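Local coordinates for protein proline dehydrogenase (Bradyrhizobium japonicum USDA 110, PDB 3HAZ) that probably oxidises proline to glutamate in two steps, pairing an FAD-dependent proline dehydrogenase with an NAD-dependent aldehyde dehydrogenase in one chain, at residues D770-P775 with V920-D925; H583-R588 with V696-E701; G630-M635 with S642-M647. All coordinates share one frame; numbering follows the deposited sequence.

Interaction 1: residues D770-P775 with V920-D925; sequences DATALP and VHSRID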
loop_
_atom_site.group_PDB
_atom_site.type_symbol
_atom_site.label_atom_id
_atom_site.label_comp_id
_atom_site.label_asym_id
_atom_site.label_seq_id
_atom_site.Cartn_x
_atom_site.Cartn_y
_atom_site.Cartn_z
ATOM N N ASP A 770 -1.804 5.931 -48.808
ATOM C CA ASP A 770 -3.118 5.905 -49.459
ATOM C C ASP A 770 -3.697 7.309 -49.586
ATOM O O ASP A 770 -3.068 8.277 -49.160
ATOM C CB ASP A 770 -4.094 4.937 -48.757
ATOM C CG ASP A 770 -4.526 5.407 -47.374
ATOM O OD1 ASP A 770 -4.518 6.624 -47.087
ATOM O OD2 ASP A 770 -4.909 4.536 -46.566
ATOM N N ALA A 771 -4.888 7.417 -50.171
ATOM C CA ALA A 771 -5.450 8.723 -50.509
ATOM C C ALA A 771 -6.015 9.502 -49.323
ATOM O O ALA A 771 -6.440 10.650 -49.484
ATOM C CB ALA A 771 -6.503 8.591 -51.614
ATOM N N THR A 772 -6.032 8.891 -48.139
ATOM C CA THR A 772 -6.397 9.625 -46.934
ATOM C C THR A 772 -5.189 10.301 -46.293
ATOM O O THR A 772 -5.332 11.042 -45.321
ATOM C CB THR A 772 -7.069 8.734 -45.866
ATOM O OG1 THR A 772 -6.095 7.840 -45.301
ATOM C CG2 THR A 772 -8.223 7.942 -46.470
ATOM N N ALA A 773 -3.999 10.044 -46.821
ATOM C CA ALA A 773 -2.804 10.665 -46.261
ATOM C C ALA A 773 -2.729 12.115 -46.719
ATOM O O ALA A 773 -3.108 12.432 -47.843
ATOM C CB ALA A 773 -1.557 9.910 -46.692
ATOM N N LEU A 774 -2.241 12.991 -45.849
ATOM C CA LEU A 774 -2.006 14.385 -46.220
ATOM C C LEU A 774 -0.791 14.491 -47.138
ATOM O O LEU A 774 0.336 14.222 -46.716
ATOM C CB LEU A 774 -1.796 15.232 -44.961
ATOM C CG LEU A 774 -1.644 16.738 -45.162
ATOM C CD1 LEU A 774 -2.881 17.314 -45.826
ATOM C CD2 LEU A 774 -1.373 17.424 -43.829
ATOM N N PRO A 775 -1.006 14.892 -48.402
ATOM C CA PRO A 775 0.118 14.923 -49.350
ATOM C C PRO A 775 1.342 15.726 -48.873
ATOM O O PRO A 775 2.468 15.307 -49.145
ATOM C CB PRO A 775 -0.503 15.545 -50.617
ATOM C CG PRO A 775 -1.954 15.193 -50.519
ATOM C CD PRO A 775 -2.279 15.282 -49.039
ATOM N N VAL A 920 4.044 3.705 -43.287
ATOM C CA VAL A 920 2.629 3.683 -43.644
ATOM C C VAL A 920 2.001 5.044 -43.376
ATOM O O VAL A 920 2.032 5.540 -42.249
ATOM C CB VAL A 920 1.823 2.626 -42.850
ATOM C CG1 VAL A 920 0.357 2.613 -43.312
ATOM C CG2 VAL A 920 2.441 1.250 -42.992
ATOM N N HIS A 921 1.441 5.648 -44.420
ATOM C CA HIS A 921 0.747 6.922 -44.293
ATOM C C HIS A 921 -0.722 6.740 -44.626
ATOM O O HIS A 921 -1.076 6.447 -45.770
ATOM C CB HIS A 921 1.363 7.977 -45.210
ATOM C CG HIS A 921 2.307 8.904 -44.514
ATOM N ND1 HIS A 921 3.618 8.571 -44.247
ATOM C CD2 HIS A 921 2.127 10.150 -44.017
ATOM C CE1 HIS A 921 4.208 9.577 -43.625
ATOM N NE2 HIS A 921 3.326 10.549 -43.481
ATOM N N SER A 922 -1.568 6.917 -43.618
ATOM C CA SER A 922 -2.992 6.674 -43.759
ATOM C C SER A 922 -3.742 7.174 -42.548
ATOM O O SER A 922 -3.228 7.136 -41.430
ATOM C CB SER A 922 -3.272 5.184 -43.929
ATOM O OG SER A 922 -4.672 4.934 -43.958
ATOM N N ARG A 923 -4.964 7.638 -42.787
ATOM C CA ARG A 923 -5.867 8.043 -41.724
ATOM C C ARG A 923 -6.569 6.801 -41.175
ATOM O O ARG A 923 -7.067 6.802 -40.050
ATOM C CB ARG A 923 -6.904 9.036 -42.281
ATOM C CG ARG A 923 -7.625 9.883 -41.240
ATOM C CD ARG A 923 -8.300 11.085 -41.908
ATOM N NE ARG A 923 -9.520 10.703 -42.610
ATOM C CZ ARG A 923 -10.007 11.335 -43.672
ATOM N NH1 ARG A 923 -11.124 10.906 -44.234
ATOM N NH2 ARG A 923 -9.379 12.388 -44.181
ATOM N N ILE A 924 -6.579 5.735 -41.971
ATOM C CA ILE A 924 -7.438 4.577 -41.717
ATOM C C ILE A 924 -6.816 3.510 -40.805
ATOM O O ILE A 924 -6.019 2.677 -41.244
ATOM C CB ILE A 924 -7.880 3.934 -43.046
ATOM C CG1 ILE A 924 -8.391 5.018 -44.002
ATOM C CG2 ILE A 924 -8.936 2.867 -42.800
ATOM C CD1 ILE A 924 -8.868 4.494 -45.353
ATOM N N ASP A 925 -7.203 3.532 -39.535
ATOM C CA ASP A 925 -6.691 2.570 -38.561
ATOM C C ASP A 925 -6.782 1.119 -39.028
ATOM O O ASP A 925 -5.844 0.355 -38.839
ATOM C CB ASP A 925 -7.387 2.739 -37.207
ATOM C CG ASP A 925 -6.939 3.992 -36.475
ATOM O OD1 ASP A 925 -5.850 4.510 -36.785
ATOM O OD2 ASP A 925 -7.672 4.457 -35.584
#
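Asp770 OD1 is gripped by two donors from one residue, the backbone N and the hydroxyl of Thr772. The N-H closes an Asx turn and meets the oxygen from above the carboxylate plane; Thr772 OG1 comes in on the syn lone pair of Asp770 OD1, 2.7 Å away. That hydroxyl directs its proton at Asp770 OD1 and accepts across the contact: Arg923 N to Thr772 OG1 is 2.8 Å, almost straight (170°). The other carboxylate oxygen, OD2, takes the Ser922 hydroxyl on its own syn lone pair, OG to OD2 2.6 Å. Ser922 OG in turn accepts from Ile924 N, an ST turn just before helix 925-934. Each hydroxyl thus relays from a backbone N-H to the same buried carboxylate, whose charge is probably stabilised this way. On the backbone side, Asp770 N donates to His921 O at 3.2 Å, nearly along the C=O axis. Apolar contact is made by Thr772, whose CG2 meets Ile924 CD1 at 3.7 Å, and by Ala773 CB against His921 CB. Beyond, Arg923 forms a salt bridge with Glu110 of helix 106-115. Here two neighbouring parallel strands, 765-769 and 917-921, run out into their helices, as in the alpha/beta catalytic domain of aldehyde dehydrogenases.

Interaction 2: residues H583-R588 with V696-E701; sequences HLLESR and VALLHE. With SO4 (sulfate ion), chain H.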
loop_
_atom_site.group_PDB
_atom_site.type_symbol
_atom_site.label_atom_id
_atom_site.label_comp_id
_atom_site.label_asym_id
_atom_site.label_seq_id
_atom_site.Cartn_x
_atom_site.Cartn_y
_atom_site.Cartn_z
ATOM N N HIS A 583 29.138 10.747 -20.726
ATOM C CA HIS A 583 29.478 12.072 -20.220
ATOM C C HIS A 583 30.568 12.759 -21.054
ATOM O O HIS A 583 30.468 13.943 -21.375
ATOM C CB HIS A 583 29.909 11.992 -18.756
ATOM C CG HIS A 583 30.490 13.266 -18.233
ATOM N ND1 HIS A 583 29.716 14.368 -17.936
ATOM C CD2 HIS A 583 31.768 13.619 -17.962
ATOM C CE1 HIS A 583 30.494 15.344 -17.503
ATOM N NE2 HIS A 583 31.743 14.915 -17.507
ATOM N N LEU A 584 31.608 12.010 -21.403
ATOM C CA LEU A 584 32.738 12.573 -22.139
ATOM C C LEU A 584 32.335 12.912 -23.580
ATOM O O LEU A 584 32.776 13.914 -24.143
ATOM C CB LEU A 584 33.940 11.617 -22.101
ATOM C CG LEU A 584 34.620 11.433 -20.730
ATOM C CD1 LEU A 584 35.693 10.345 -20.757
ATOM C CD2 LEU A 584 35.210 12.747 -20.203
ATOM N N LEU A 585 31.485 12.072 -24.161
ATOM C CA LEU A 585 30.978 12.291 -25.510
ATOM C C LEU A 585 30.267 13.632 -25.648
ATOM O O LEU A 585 30.577 14.419 -26.541
ATOM C CB LEU A 585 30.022 11.161 -25.898
ATOM C CG LEU A 585 30.709 9.859 -26.296
ATOM C CD1 LEU A 585 29.711 8.717 -26.374
ATOM C CD2 LEU A 585 31.440 10.037 -27.613
ATOM N N GLU A 586 29.309 13.886 -24.764
ATOM C CA GLU A 586 28.530 15.118 -24.831
ATOM C C GLU A 586 29.407 16.308 -24.473
ATOM O O GLU A 586 29.291 17.388 -25.056
ATOM C CB GLU A 586 27.328 15.052 -23.889
ATOM C CG GLU A 586 26.398 13.886 -24.147
ATOM C CD GLU A 586 24.995 14.164 -23.650
ATOM O OE1 GLU A 586 24.431 15.218 -24.017
ATOM O OE2 GLU A 586 24.458 13.332 -22.894
ATOM N N SER A 587 30.287 16.094 -23.505
ATOM C CA SER A 587 31.242 17.107 -23.099
ATOM C C SER A 587 32.138 17.522 -24.265
ATOM O O SER A 587 32.563 18.672 -24.348
ATOM C CB SER A 587 32.094 16.586 -21.942
ATOM O OG SER A 587 33.168 17.469 -21.687
ATOM N N ARG A 588 32.416 16.583 -25.168
ATOM C CA ARG A 588 33.286 16.848 -26.312
ATOM C C ARG A 588 32.534 16.768 -27.641
ATOM O O ARG A 588 33.122 16.483 -28.686
ATOM C CB ARG A 588 34.481 15.891 -26.302
ATOM C CG ARG A 588 35.306 15.981 -25.025
ATOM C CD ARG A 588 36.267 14.808 -24.866
ATOM N NE ARG A 588 36.954 14.868 -23.579
ATOM C CZ ARG A 588 37.799 13.945 -23.132
ATOM N NH1 ARG A 588 38.373 14.093 -21.947
ATOM N NH2 ARG A 588 38.070 12.875 -23.867
ATOM N N VAL A 696 37.525 4.809 -29.179
ATOM C CA VAL A 696 38.224 3.830 -28.355
ATOM C C VAL A 696 39.061 4.510 -27.270
ATOM O O VAL A 696 39.014 4.116 -26.105
ATOM C CB VAL A 696 39.113 2.900 -29.212
ATOM C CG1 VAL A 696 40.060 2.092 -28.330
ATOM C CG2 VAL A 696 38.243 1.976 -30.058
ATOM N N ALA A 697 39.821 5.534 -27.648
ATOM C CA ALA A 697 40.628 6.253 -26.667
ATOM C C ALA A 697 39.722 6.870 -25.605
ATOM O O ALA A 697 40.071 6.930 -24.425
ATOM C CB ALA A 697 41.489 7.325 -27.345
ATOM N N LEU A 698 38.544 7.313 -26.029
ATOM C CA LEU A 698 37.587 7.894 -25.099
ATOM C C LEU A 698 37.055 6.836 -24.135
ATOM O O LEU A 698 36.892 7.100 -22.943
ATOM C CB LEU A 698 36.437 8.576 -25.856
ATOM C CG LEU A 698 35.379 9.308 -25.024
ATOM C CD1 LEU A 698 34.694 10.399 -25.843
ATOM C CD2 LEU A 698 34.354 8.329 -24.461
ATOM N N LEU A 699 36.779 5.640 -24.650
ATOM C CA LEU A 699 36.297 4.552 -23.807
ATOM C C LEU A 699 37.345 4.155 -22.774
ATOM O O LEU A 699 37.015 3.917 -21.613
ATOM C CB LEU A 699 35.912 3.336 -24.646
ATOM C CG LEU A 699 34.549 3.380 -25.346
ATOM C CD1 LEU A 699 34.380 2.141 -26.200
ATOM C CD2 LEU A 699 33.426 3.480 -24.326
ATOM N N HIS A 700 38.600 4.071 -23.207
ATOM C CA HIS A 700 39.697 3.763 -22.299
ATOM C C HIS A 700 39.758 4.815 -21.196
ATOM O O HIS A 700 39.910 4.484 -20.024
ATOM C CB HIS A 700 41.042 3.717 -23.041
ATOM C CG HIS A 700 41.213 2.527 -23.935
ATOM N ND1 HIS A 700 40.762 1.267 -23.598
ATOM C CD2 HIS A 700 41.816 2.399 -25.141
ATOM C CE1 HIS A 700 41.065 0.418 -24.565
ATOM N NE2 HIS A 700 41.710 1.079 -25.511
ATOM N N GLU A 701 39.639 6.083 -21.578
ATOM C CA GLU A 701 39.675 7.173 -20.609
ATOM C C GLU A 701 38.477 7.100 -19.662
ATOM O O GLU A 701 38.555 7.534 -18.515
ATOM C CB GLU A 701 39.710 8.532 -21.320
ATOM C CG GLU A 701 39.769 9.721 -20.369
ATOM C CD GLU A 701 39.740 11.063 -21.083
ATOM O OE1 GLU A 701 39.868 11.090 -22.328
ATOM O OE2 GLU A 701 39.594 12.096 -20.395
HETATM S S SO4 H . 36.665 17.281 -20.466
HETATM O O1 SO4 H . 35.422 16.727 -19.934
HETATM O O2 SO4 H . 36.547 17.460 -21.912
HETATM O O3 SO4 H . 36.929 18.570 -19.833
HETATM O O4 SO4 H . 37.767 16.365 -20.185
#
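Apolar contact comes first, and Leu698 carries it. With CG anti to the backbone N (chi1 -177°), its side chain reaches across to helix 571-587, where Leu698 CG lies 4.0 Å from Leu584 CB. Leu698 CD1 goes further and meets Leu585 CD2 at 3.7 Å, the two side chains crossing at about a right angle. Leu584 CD1 touches Glu701 at CG and CD, the two side chains crossing obliquely, while Leu584 CD2 sits against one face of the Arg588 guanidinium, near the rim.

The charged contact involves the less buried residues, Arg588 and Glu701. Extended, they meet tip to tip in an end-on, two-pronged salt bridge: Arg588 NH1 to Glu701 OE2 is 2.8 Å, Arg588 NH2 to Glu701 OE1 3.0 Å. Both oxygens lie near the guanidinium plane, but the carboxylate is turned 42° from it and is met from above its own plane.

A sulfate, probably from the crystallisation liquor, takes the other edge. Arg588 NE and NH1 bond its O2 and O4 almost straight, and Ser587 OG reaches O1 at 3.0 Å.

Helix 664-675 packs on Leu585. Helix 689-702 links parallel strands 679-683 and 709-711, a crossover belonging to the Rossmann-type NAD-binding domain of aldehyde dehydrogenases.

Interaction 3: residues G630-M635 with S642-M647; sequences GSETAM and SNALTM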
loop_
_atom_site.group_PDB
_atom_site.type_symbol
_atom_site.label_atom_id
_atom_site.label_comp_id
_atom_site.label_asym_id
_atom_site.label_seq_id
_atom_site.Cartn_x
_atom_site.Cartn_y
_atom_site.Cartn_z
ATOM N N GLY A 630 23.396 -7.313 -12.968
ATOM C CA GLY A 630 23.616 -6.756 -11.645
ATOM C C GLY A 630 23.547 -7.777 -10.529
ATOM O O GLY A 630 24.314 -7.717 -9.570
ATOM N N SER A 631 22.621 -8.717 -10.652
ATOM C CA SER A 631 22.520 -9.802 -9.687
ATOM C C SER A 631 21.901 -11.032 -10.332
ATOM O O SER A 631 21.252 -10.944 -11.376
ATOM C CB SER A 631 21.685 -9.374 -8.481
ATOM O OG SER A 631 20.366 -9.040 -8.878
ATOM N N GLU A 632 22.105 -12.177 -9.693
ATOM C CA GLU A 632 21.573 -13.440 -10.178
ATOM C C GLU A 632 20.060 -13.455 -10.043
ATOM O O GLU A 632 19.479 -12.624 -9.347
ATOM C CB GLU A 632 22.171 -14.595 -9.378
ATOM C CG GLU A 632 21.888 -14.523 -7.884
ATOM C CD GLU A 632 22.707 -15.525 -7.085
ATOM O OE1 GLU A 632 23.819 -15.884 -7.533
ATOM O OE2 GLU A 632 22.238 -15.953 -6.011
ATOM N N THR A 633 19.422 -14.403 -10.717
ATOM C CA THR A 633 17.987 -14.592 -10.589
ATOM C C THR A 633 17.746 -15.869 -9.798
ATOM O O THR A 633 18.265 -16.929 -10.149
ATOM C CB THR A 633 17.302 -14.710 -11.966
ATOM O OG1 THR A 633 17.494 -13.496 -12.704
ATOM C CG2 THR A 633 15.806 -14.980 -11.808
ATOM N N ALA A 634 16.987 -15.757 -8.714
ATOM C CA ALA A 634 16.630 -16.918 -7.908
ATOM C C ALA A 634 15.535 -17.716 -8.607
ATOM O O ALA A 634 14.525 -17.160 -9.017
ATOM C CB ALA A 634 16.166 -16.476 -6.525
ATOM N N MET A 635 15.743 -19.019 -8.758
ATOM C CA MET A 635 14.731 -19.877 -9.358
ATOM C C MET A 635 13.951 -20.577 -8.257
ATOM O O MET A 635 14.515 -20.935 -7.228
ATOM C CB MET A 635 15.379 -20.916 -10.282
ATOM C CG MET A 635 16.422 -20.342 -11.236
ATOM S SD MET A 635 15.744 -19.128 -12.397
ATOM C CE MET A 635 14.696 -20.198 -13.383
ATOM N N SER A 642 19.216 -24.418 -3.222
ATOM C CA SER A 642 19.193 -23.118 -3.886
ATOM C C SER A 642 19.489 -23.275 -5.372
ATOM O O SER A 642 20.309 -24.106 -5.767
ATOM C CB SER A 642 20.199 -22.157 -3.250
ATOM O OG SER A 642 21.531 -22.507 -3.596
ATOM N N ASN A 643 18.818 -22.469 -6.189
ATOM C CA ASN A 643 19.022 -22.470 -7.629
ATOM C C ASN A 643 19.118 -21.044 -8.132
ATOM O O ASN A 643 18.177 -20.269 -7.991
ATOM C CB ASN A 643 17.881 -23.199 -8.338
ATOM C CG ASN A 643 17.860 -24.679 -8.029
ATOM O OD1 ASN A 643 18.564 -25.466 -8.663
ATOM N ND2 ASN A 643 17.048 -25.068 -7.051
ATOM N N ALA A 644 20.259 -20.696 -8.713
ATOM C CA ALA A 644 20.500 -19.328 -9.139
ATOM C C ALA A 644 20.978 -19.265 -10.584
ATOM O O ALA A 644 21.907 -19.977 -10.975
ATOM C CB ALA A 644 21.502 -18.660 -8.206
ATOM N N LEU A 645 20.340 -18.400 -11.371
ATOM C CA LEU A 645 20.700 -18.197 -12.772
ATOM C C LEU A 645 21.521 -16.916 -12.935
ATOM O O LEU A 645 21.132 -15.843 -12.455
ATOM C CB LEU A 645 19.435 -18.121 -13.639
ATOM C CG LEU A 645 19.583 -17.995 -15.160
ATOM C CD1 LEU A 645 20.293 -19.209 -15.761
ATOM C CD2 LEU A 645 18.217 -17.810 -15.814
ATOM N N THR A 646 22.666 -17.032 -13.598
ATOM C CA THR A 646 23.515 -15.872 -13.845
ATOM C C THR A 646 23.834 -15.762 -15.331
ATOM O O THR A 646 23.601 -16.699 -16.094
ATOM C CB THR A 646 24.831 -15.937 -13.031
ATOM O OG1 THR A 646 25.476 -17.189 -13.264
ATOM C CG2 THR A 646 24.557 -15.809 -11.539
ATOM N N MET A 647 24.361 -14.609 -15.730
ATOM C CA MET A 647 24.759 -14.358 -17.109
ATOM C C MET A 647 26.195 -13.878 -17.125
ATOM O O MET A 647 26.527 -12.863 -16.517
ATOM C CB MET A 647 23.884 -13.275 -17.723
ATOM C CG MET A 647 22.415 -13.467 -17.470
ATOM S SD MET A 647 21.684 -14.427 -18.786
ATOM C CE MET A 647 21.591 -13.151 -20.033
HETATM O O HOH W 1 20.325 -13.661 -14.403
HETATM O O HOH W 2 16.687 -20.701 -5.177
HETATM O O HOH W 3 15.368 -23.424 -5.043
#
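Three backbone hydrogen bonds hold the two strands together. Thr633 and Leu645 form a hydrogen-bonded antiparallel pair: Thr633 N to Leu645 O and Leu645 N to Thr633 O are both 2.8 Å and nearly straight, each donor lying in the carbonyl plane. Met635 N adds the third, to Asn643 O at 2.8 Å, from above that carbonyl's plane. Between them Ala634 faces Ala644 as a non-hydrogen-bonded pair, and Ala644 CA makes a CA-H...O contact with Thr633 O.

Side chains follow the strand alternation. On the face of Thr633 and Leu645, Met635 bends at chi2 and chi3 so that its SD comes to 4.0 Å from Leu645 CB. On the face of Ala644, Glu632 CB lies beside Thr646 CG2 at 3.4 Å, the two side chains pointing the same way. The Glu632 chain then runs on, extended, to lay its carboxylate against Ala644 CB, with CD 3.5 Å from that methyl.

Water stitches the margins. One molecule donates to Leu645 O, with a weak bond to Thr633 OG1; another accepts from Asn643 N and lies 3.0 Å from Met635 O. The Asn643 amide is fixed from outside, OD1 by Thr984 OG1 and by Gln954 NE2 of the second subunit, whose Pro971 packs on Leu645.

The pair forms a beta hairpin that follows helix 604-629; strand 641-656 pairs along its other edge with antiparallel strand 978-986.

All three contacts belong to the aldehyde dehydrogenase half of the chain, yet none touches another, the nearest atoms being about 19 Å apart or more. Interaction 1 is wholly buried and relies on hydroxyls and a carboxylate to join the loop after strand 765-769 to the end of strand 917-921 and its loop. Interaction 2 pairs helices, with leucines inside and a charged pair at the margin. Interaction 3 is partly exposed and relies on backbone bonds; it alone meets a second subunit. Interaction 3 joins two strands of the mixed sheet containing strand 641-656, and one helix of interaction 2 connects two of its other strands; interaction 1 extends from a different sheet.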